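Local structure of malonate decarboxylase subunit alpha (Acinetobacter baumannii ATCC 17978, 6MPR) at residues E259-Q264 against Y483-S488; K427-Q432 against D471-L476. The protein probably transfers the acyl carrier protein from acetate to malonate, giving the malonyl thioester that the malonate decarboxylase complex decarboxylates. All blocks are in the same frame, centred on the assembly; numbering follows the deposited sequence.

Interaction 1: E259-Q264 against Y483-S488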
ATOM      1  N   GLU A 259      24.256   9.609  -6.868  1.00 13.04           N
ATOM      2  CA  GLU A 259      24.965  10.796  -6.408  1.00 13.57           C
ATOM      3  C   GLU A 259      24.264  12.069  -6.879  1.00 13.90           C
ATOM      4  O   GLU A 259      24.078  13.012  -6.102  1.00 14.10           O
ATOM      5  CB  GLU A 259      26.406  10.769  -6.912  1.00 14.11           C
ATOM      6  CG  GLU A 259      27.250  11.899  -6.321  1.00 17.47           C
ATOM      7  CD  GLU A 259      28.683  11.913  -6.818  1.00 19.52           C
ATOM      8  OE1 GLU A 259      29.050  11.083  -7.681  1.00 24.94           O
ATOM      9  OE2 GLU A 259      29.449  12.765  -6.333  1.00 25.89           O
ATOM     10  N   LYS A 260      23.871  12.105  -8.154  1.00 17.99           N
ATOM     11  CA  LYS A 260      23.315  13.321  -8.745  1.00 18.46           C
ATOM     12  C   LYS A 260      22.097  13.811  -7.978  1.00 16.76           C
ATOM     13  O   LYS A 260      21.934  15.016  -7.751  1.00 14.94           O
ATOM     14  CB  LYS A 260      22.942  13.067 -10.212  1.00 14.63           C
ATOM     15  CG  LYS A 260      22.303  14.283 -10.906  1.00 15.41           C
ATOM     16  CD  LYS A 260      21.971  13.982 -12.365  1.00 16.02           C
ATOM     17  CE  LYS A 260      21.253  15.163 -13.014  1.00 24.73           C
ATOM     18  NZ  LYS A 260      22.175  16.307 -13.265  1.00 32.94           N
ATOM     19  N   HIS A 261      21.222  12.888  -7.580  1.00 13.56           N
ATOM     20  CA  HIS A 261      19.963  13.239  -6.942  1.00 16.94           C
ATOM     21  C   HIS A 261      19.941  12.960  -5.449  1.00 13.71           C
ATOM     22  O   HIS A 261      18.885  13.115  -4.825  1.00 17.05           O
ATOM     23  CB  HIS A 261      18.814  12.488  -7.616  1.00 12.91           C
ATOM     24  CG  HIS A 261      18.744  12.712  -9.091  1.00 13.30           C
ATOM     25  ND1 HIS A 261      18.384  13.922  -9.636  1.00 14.81           N
ATOM     26  CD2 HIS A 261      18.997  11.886 -10.133  1.00 13.28           C
ATOM     27  CE1 HIS A 261      18.416  13.836 -10.956  1.00 18.04           C
ATOM     28  NE2 HIS A 261      18.779  12.609 -11.283  1.00 16.00           N
ATOM     29  N   ASN A 262      21.062  12.541  -4.864  1.00 13.85           N
ATOM     30  CA  ASN A 262      21.179  12.321  -3.417  1.00 14.72           C
ATOM     31  C   ASN A 262      20.197  11.250  -2.930  1.00 18.13           C
ATOM     32  O   ASN A 262      19.454  11.446  -1.968  1.00 13.71           O
ATOM     33  CB  ASN A 262      20.985  13.639  -2.665  1.00 17.94           C
ATOM     34  CG  ASN A 262      21.500  13.582  -1.233  1.00 28.23           C
ATOM     35  OD1 ASN A 262      22.522  12.947  -0.947  1.00 35.63           O
ATOM     36  ND2 ASN A 262      20.785  14.244  -0.320  1.00 27.21           N
ATOM     37  N   VAL A 263      20.211  10.104  -3.606  1.00 14.65           N
ATOM     38  CA  VAL A 263      19.298   9.001  -3.296  1.00 14.73           C
ATOM     39  C   VAL A 263      19.718   8.360  -1.979  1.00 15.06           C
ATOM     40  O   VAL A 263      20.822   7.819  -1.868  1.00 16.17           O
ATOM     41  CB  VAL A 263      19.287   7.975  -4.435  1.00 11.00           C
ATOM     42  CG1 VAL A 263      18.430   6.752  -4.078  1.00 15.90           C
ATOM     43  CG2 VAL A 263      18.814   8.635  -5.738  1.00 14.31           C
ATOM     44  N   GLN A 264      18.840   8.428  -0.978  1.00 10.74           N
ATOM     45  CA  GLN A 264      19.067   7.846   0.341  1.00 11.64           C
ATOM     46  C   GLN A 264      18.448   6.472   0.511  1.00 10.05           C
ATOM     47  O   GLN A 264      18.935   5.682   1.334  1.00 12.34           O
ATOM     48  CB  GLN A 264      18.478   8.737   1.445  1.00 13.96           C
ATOM     49  CG  GLN A 264      18.910  10.176   1.421  1.00 15.86           C
ATOM     50  CD  GLN A 264      20.399  10.297   1.567  1.00 18.26           C
ATOM     51  OE1 GLN A 264      20.966   9.882   2.579  1.00 22.42           O
ATOM     52  NE2 GLN A 264      21.055  10.849   0.544  1.00 18.25           N
ATOM     53  N   TYR A 483      17.932  11.441 -19.221  1.00 16.88           N
ATOM     54  CA  TYR A 483      17.202  11.997 -18.075  1.00 17.63           C
ATOM     55  C   TYR A 483      15.787  12.376 -18.511  1.00 16.38           C
ATOM     56  O   TYR A 483      15.428  13.547 -18.635  1.00 17.09           O
ATOM     57  CB  TYR A 483      17.941  13.193 -17.482  1.00 16.01           C
ATOM     58  CG  TYR A 483      19.258  12.847 -16.825  1.00 17.90           C
ATOM     59  CD1 TYR A 483      19.297  12.170 -15.607  1.00 13.68           C
ATOM     60  CD2 TYR A 483      20.466  13.212 -17.411  1.00 19.59           C
ATOM     61  CE1 TYR A 483      20.500  11.852 -14.999  1.00 13.64           C
ATOM     62  CE2 TYR A 483      21.678  12.904 -16.807  1.00 16.18           C
ATOM     63  CZ  TYR A 483      21.687  12.216 -15.606  1.00 15.99           C
ATOM     64  OH  TYR A 483      22.890  11.912 -15.012  1.00 14.74           O
ATOM     65  N   LEU A 484      14.966  11.331 -18.694  1.00 16.61           N
ATOM     66  CA  LEU A 484      13.634  11.494 -19.274  1.00 17.62           C
ATOM     67  C   LEU A 484      12.740  12.404 -18.436  1.00 24.59           C
ATOM     68  O   LEU A 484      11.837  13.046 -18.983  1.00 24.96           O
ATOM     69  CB  LEU A 484      12.971  10.125 -19.454  1.00 17.00           C
ATOM     70  CG  LEU A 484      13.618   9.097 -20.389  1.00 19.36           C
ATOM     71  CD1 LEU A 484      12.759   7.822 -20.428  1.00 18.37           C
ATOM     72  CD2 LEU A 484      13.854   9.657 -21.806  1.00 20.40           C
ATOM     73  N   TYR A 485      12.966  12.479 -17.117  1.00 22.48           N
ATOM     74  CA  TYR A 485      12.135  13.350 -16.290  1.00 16.09           C
ATOM     75  C   TYR A 485      12.213  14.802 -16.731  1.00 27.29           C
ATOM     76  O   TYR A 485      11.321  15.588 -16.393  1.00 24.66           O
ATOM     77  CB  TYR A 485      12.517  13.241 -14.810  1.00 17.86           C
ATOM     78  CG  TYR A 485      13.775  13.970 -14.384  1.00 16.24           C
ATOM     79  CD1 TYR A 485      15.028  13.343 -14.431  1.00 13.78           C
ATOM     80  CD2 TYR A 485      13.714  15.261 -13.879  1.00 18.90           C
ATOM     81  CE1 TYR A 485      16.164  13.998 -14.037  1.00 16.89           C
ATOM     82  CE2 TYR A 485      14.858  15.926 -13.472  1.00 21.90           C
ATOM     83  CZ  TYR A 485      16.076  15.287 -13.550  1.00 18.84           C
ATOM     84  OH  TYR A 485      17.208  15.939 -13.156  1.00 25.23           O
ATOM     85  N   LYS A 486      13.261  15.170 -17.465  1.00 24.92           N
ATOM     86  CA  LYS A 486      13.463  16.539 -17.910  1.00 28.89           C
ATOM     87  C   LYS A 486      13.026  16.771 -19.347  1.00 29.08           C
ATOM     88  O   LYS A 486      13.079  17.913 -19.806  1.00 36.08           O
ATOM     89  CB  LYS A 486      14.936  16.936 -17.762  1.00 23.26           C
ATOM     90  CG  LYS A 486      15.273  17.599 -16.447  1.00 36.14           C
ATOM     91  CD  LYS A 486      16.751  17.926 -16.367  1.00 48.68           C
ATOM     92  CE  LYS A 486      17.606  16.699 -16.638  1.00 47.71           C
ATOM     93  NZ  LYS A 486      19.054  16.984 -16.447  1.00 37.67           N
ATOM     94  N   ALA A 487      12.611  15.727 -20.070  1.00 26.40           N
ATOM     95  CA  ALA A 487      12.169  15.915 -21.447  1.00 32.67           C
ATOM     96  C   ALA A 487      11.042  16.942 -21.502  1.00 38.49           C
ATOM     97  O   ALA A 487      10.094  16.885 -20.713  1.00 30.52           O
ATOM     98  CB  ALA A 487      11.713  14.586 -22.046  1.00 30.95           C
ATOM     99  N   SER A 488      11.168  17.908 -22.416  1.00 42.69           N
ATOM    100  CA  SER A 488      10.199  18.993 -22.529  1.00 46.61           C
ATOM    101  C   SER A 488       8.993  18.631 -23.383  1.00 49.77           C
ATOM    102  O   SER A 488       7.951  19.287 -23.271  1.00 52.19           O
ATOM    103  CB  SER A 488      10.869  20.240 -23.113  1.00 45.38           C
ATOM    104  OG  SER A 488      11.439  19.961 -24.382  1.00 46.43           O
TER

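Interaction 2: K427-Q432 against D471-L476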
ATOM      1  N   LYS A 427       8.539  13.778  -7.637  1.00 11.85           N
ATOM      2  CA  LYS A 427       8.264  12.503  -8.291  0.57 12.20           C
ATOM      3  C   LYS A 427       9.248  11.458  -7.783  1.00 11.41           C
ATOM      4  O   LYS A 427      10.417  11.757  -7.512  1.00 13.89           O
ATOM      5  CB  LYS A 427       8.389  12.595  -9.826  0.57 11.22           C
ATOM      6  CG  LYS A 427       7.632  13.742 -10.487  0.57 16.86           C
ATOM      7  CD  LYS A 427       7.800  13.663 -12.004  0.57 23.65           C
ATOM      8  CE  LYS A 427       6.892  14.636 -12.746  0.57 26.54           C
ATOM      9  NZ  LYS A 427       7.375  16.045 -12.701  0.57 27.62           N
ATOM     10  N   LYS A 428       8.780  10.223  -7.661  1.00 12.70           N
ATOM     11  CA  LYS A 428       9.726   9.171  -7.309  1.00 15.60           C
ATOM     12  C   LYS A 428      10.587   8.839  -8.525  1.00 17.14           C
ATOM     13  O   LYS A 428      10.120   8.876  -9.667  1.00 14.25           O
ATOM     14  CB  LYS A 428       8.986   7.934  -6.831  1.00 19.60           C
ATOM     15  CG  LYS A 428       9.852   6.770  -6.353  1.00 16.22           C
ATOM     16  CD  LYS A 428       8.959   5.528  -6.392  1.00 15.18           C
ATOM     17  CE  LYS A 428       9.698   4.263  -6.102  1.00 22.41           C
ATOM     18  NZ  LYS A 428       8.699   3.168  -5.967  1.00 13.86           N
ATOM     19  N   LEU A 429      11.855   8.492  -8.273  1.00 11.53           N
ATOM     20  CA  LEU A 429      12.744   8.086  -9.355  1.00  9.54           C
ATOM     21  C   LEU A 429      12.468   6.641  -9.734  1.00 10.87           C
ATOM     22  O   LEU A 429      12.412   5.760  -8.876  1.00 12.22           O
ATOM     23  CB  LEU A 429      14.215   8.249  -8.963  1.00  9.81           C
ATOM     24  CG  LEU A 429      14.744   9.688  -8.850  1.00 15.10           C
ATOM     25  CD1 LEU A 429      14.108  10.440  -7.664  1.00 13.84           C
ATOM     26  CD2 LEU A 429      16.272   9.680  -8.746  1.00 10.72           C
ATOM     27  N   VAL A 430      12.267   6.411 -11.026  1.00 12.77           N
ATOM     28  CA  VAL A 430      11.988   5.094 -11.577  1.00 11.04           C
ATOM     29  C   VAL A 430      12.959   4.919 -12.735  1.00 10.16           C
ATOM     30  O   VAL A 430      12.863   5.634 -13.741  1.00 11.04           O
ATOM     31  CB  VAL A 430      10.531   4.972 -12.035  1.00 11.25           C
ATOM     32  CG1 VAL A 430      10.303   3.711 -12.833  1.00  9.03           C
ATOM     33  CG2 VAL A 430       9.615   5.003 -10.820  1.00 10.34           C
ATOM     34  N   VAL A 431      13.927   4.013 -12.571  1.00 10.61           N
ATOM     35  CA  VAL A 431      15.028   3.840 -13.512  1.00  9.99           C
ATOM     36  C   VAL A 431      14.850   2.517 -14.244  1.00 13.48           C
ATOM     37  O   VAL A 431      14.746   1.459 -13.610  1.00  9.60           O
ATOM     38  CB  VAL A 431      16.390   3.870 -12.798  1.00 11.38           C
ATOM     39  CG1 VAL A 431      17.535   3.815 -13.832  1.00 11.47           C
ATOM     40  CG2 VAL A 431      16.487   5.087 -11.884  1.00 11.57           C
ATOM     41  N   GLN A 432      14.858   2.571 -15.568  1.00 10.31           N
ATOM     42  CA  GLN A 432      14.994   1.370 -16.391  1.00 12.96           C
ATOM     43  C   GLN A 432      16.457   1.228 -16.796  1.00 17.57           C
ATOM     44  O   GLN A 432      16.968   2.028 -17.592  1.00 14.99           O
ATOM     45  CB  GLN A 432      14.101   1.429 -17.628  1.00 19.74           C
ATOM     46  CG  GLN A 432      12.685   0.992 -17.375  1.00 25.64           C
ATOM     47  CD  GLN A 432      12.552  -0.520 -17.224  1.00 40.99           C
ATOM     48  OE1 GLN A 432      11.469  -1.030 -16.960  1.00 49.38           O
ATOM     49  NE2 GLN A 432      13.656  -1.238 -17.381  1.00 45.29           N
ATOM     50  N   ASP A 471       6.084   7.004 -16.416  1.00 13.29           N
ATOM     51  CA  ASP A 471       6.594   6.792 -15.061  1.00 12.47           C
ATOM     52  C   ASP A 471       8.104   6.674 -14.995  1.00 14.94           C
ATOM     53  O   ASP A 471       8.668   6.674 -13.892  1.00 13.05           O
ATOM     54  CB  ASP A 471       5.963   5.534 -14.453  1.00 16.13           C
ATOM     55  CG  ASP A 471       4.578   5.796 -13.936  1.00 18.89           C
ATOM     56  OD1 ASP A 471       4.402   6.807 -13.217  1.00 12.34           O
ATOM     57  OD2 ASP A 471       3.659   5.027 -14.274  1.00 14.09           O
ATOM     58  N   VAL A 472       8.778   6.577 -16.136  1.00 16.58           N
ATOM     59  CA  VAL A 472      10.228   6.431 -16.151  1.00 14.39           C
ATOM     60  C   VAL A 472      10.858   7.811 -16.030  1.00 17.87           C
ATOM     61  O   VAL A 472      10.612   8.687 -16.864  1.00 16.03           O
ATOM     62  CB  VAL A 472      10.702   5.722 -17.429  1.00 17.92           C
ATOM     63  CG1 VAL A 472      12.246   5.622 -17.436  1.00 14.74           C
ATOM     64  CG2 VAL A 472      10.035   4.352 -17.575  1.00 15.05           C
ATOM     65  N   THR A 473      11.671   8.006 -14.991  1.00 11.95           N
ATOM     66  CA  THR A 473      12.447   9.239 -14.871  1.00 13.86           C
ATOM     67  C   THR A 473      13.839   9.119 -15.487  1.00 12.42           C
ATOM     68  O   THR A 473      14.399  10.128 -15.943  1.00 13.79           O
ATOM     69  CB  THR A 473      12.575   9.655 -13.399  1.00 12.88           C
ATOM     70  OG1 THR A 473      13.222   8.616 -12.645  1.00 13.00           O
ATOM     71  CG2 THR A 473      11.205   9.944 -12.803  1.00 16.13           C
ATOM     72  N   HIS A 474      14.401   7.911 -15.540  1.00 11.94           N
ATOM     73  CA  HIS A 474      15.765   7.697 -16.026  1.00 14.91           C
ATOM     74  C   HIS A 474      15.820   6.430 -16.866  1.00 16.39           C
ATOM     75  O   HIS A 474      15.399   5.369 -16.395  1.00 12.94           O
ATOM     76  CB  HIS A 474      16.758   7.544 -14.867  1.00 11.82           C
ATOM     77  CG  HIS A 474      16.893   8.761 -14.002  1.00 13.17           C
ATOM     78  ND1 HIS A 474      15.928   9.139 -13.089  1.00 13.98           N
ATOM     79  CD2 HIS A 474      17.882   9.685 -13.911  1.00 15.29           C
ATOM     80  CE1 HIS A 474      16.328  10.229 -12.455  1.00 12.35           C
ATOM     81  NE2 HIS A 474      17.507  10.587 -12.943  1.00 12.61           N
ATOM     82  N   LEU A 475      16.393   6.520 -18.071  1.00 13.40           N
ATOM     83  CA  LEU A 475      16.726   5.355 -18.894  1.00 16.41           C
ATOM     84  C   LEU A 475      18.240   5.194 -18.922  1.00 14.25           C
ATOM     85  O   LEU A 475      18.945   6.092 -19.387  1.00 13.42           O
ATOM     86  CB  LEU A 475      16.191   5.506 -20.320  1.00 15.23           C
ATOM     87  CG  LEU A 475      16.493   4.361 -21.290  1.00 12.88           C
ATOM     88  CD1 LEU A 475      15.903   3.030 -20.785  1.00 15.23           C
ATOM     89  CD2 LEU A 475      15.942   4.689 -22.658  1.00 13.53           C
ATOM     90  N   LEU A 476      18.736   4.046 -18.458  1.00 12.07           N
ATOM     91  CA  LEU A 476      20.169   3.791 -18.338  0.55 12.57           C
ATOM     92  C   LEU A 476      20.528   2.554 -19.151  1.00 12.45           C
ATOM     93  O   LEU A 476      20.024   1.461 -18.868  1.00 12.79           O
ATOM     94  CB  LEU A 476      20.547   3.599 -16.869  0.55 14.66           C
ATOM     95  CG  LEU A 476      21.901   2.976 -16.571  0.55 15.12           C
ATOM     96  CD1 LEU A 476      22.999   3.814 -17.195  0.55 12.65           C
ATOM     97  CD2 LEU A 476      22.079   2.853 -15.062  0.55 12.03           C
TER
HETATM   98  O   HOH W   1       8.151   8.554 -11.772  1.00 13.68           O

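Interaction 1: E259-Q264 against Y483-S488
Lys260 and His261, at the C-terminal turn of helix 244-261, meet Tyr483, Tyr485 and Lys486 in the connection that leads from strand 480-482 to helix 490-499. The pairing illustrates how a helix end can be joined to a loop chiefly by side-chain packing. Lys260 points CG anti to its backbone N (chi1 178°) and runs extended until NZ bends off at chi4. Its CE sits over one face of the Tyr483 ring, displaced toward the rim, in a CH-pi contact 4.2 Å from the ring centroid. CD approaches the phenol oxygen, with Lys260 CD and Tyr483 OH 3.5 Å apart, while that hydroxyl bonds to Gly256 O one turn back in the same helix. Lys260 NZ, 5.1 Å from the Tyr483 centroid, adds at most a weak cation-pi attraction. Beside it, His261 and Tyr485 reach tip to tip: Tyr485 OH lies in the plane of the imidazole at its edge, 3.3 Å from His261 CE1, and the two rings stand obliquely at 77°. His261 also carries Lys260 CG over the centre of one face and bonds through ND1 to Asp410 OD2. At Asn262 the helix stops in a Schellman motif. With Lys260 NZ and Lys486 NZ only 4.5 Å apart, their charges would probably repel, so cohesion between the segments probably rests mainly on aliphatic carbon and ring surface, with the Tyr483 to Gly256 bond as a polar tie to the helix.

Interaction 2: K427-Q432 against D471-L476
The imidazole of His474 meets Leu429 and Val431 obliquely, Leu429 CD2 approaching His474 CE1 to 3.7 Å, while Thr473 OG1 lies at the ring edge, in its plane. Thr473 OG1 and His474 ND1 are hydrogen-bonded at 2.8 Å, and either could be the donor. The rings of His261, Tyr483 and Tyr485 also meet this imidazole. Thr473 OG1 has a second role: it accepts the N-H of Val430 (Val430 N to Thr473 OG1 2.9 Å), a side-chain oxygen bonding to a backbone N-H just where the strand pairing begins. A chi1 of 59° sets OG1 between the backbone N and carbonyl carbon of Thr473. Val430 O in turn takes two donors, Thr473 N and His474 N, the former in the carbonyl plane and the latter tilted out of it. From here strands 429-433 and 474-477 run parallel as neighbours in the mixed sheet, joined by a beta-alpha-beta crossover through helix 450-458, as in Rossmann-like folds. Gln432 N bonds to His474 O at 3.0 Å, and the pairing closes with a nearly straight bond from Leu476 N to Gln432 O (2.8 Å, 177°). Packing is tight at the other end, where Val430 CB comes within 3.1 Å of Asp471 O. A water donates to both Asp471 O and Lys428 O, and the Asp471 carboxylate forms salt bridges with Arg399 and Arg425 of the second subunit.

How the interactions relate
Interaction 2 is nested along the chain inside the long loop closed by interaction 1, and their centres lie about 8 Å apart. His474 is the shared element: it belongs to the strand pair, yet its NE2 comes to 2.9 Å from His261 NE2 on the helix, and its CD2 to 3.3 Å from Tyr483 CD1. The backbone adds a probable hydrogen bond, Tyr485 N to Thr473 O at 3.0 Å, which would tie the 483-488 segment to the residue just before the strand. Leu484 CD1 also packs on Val472 CG1 at 3.8 Å. Helix end, turn and parallel strands thus meet around one imidazole, a worked case of secondary structures joined through a common aromatic cluster.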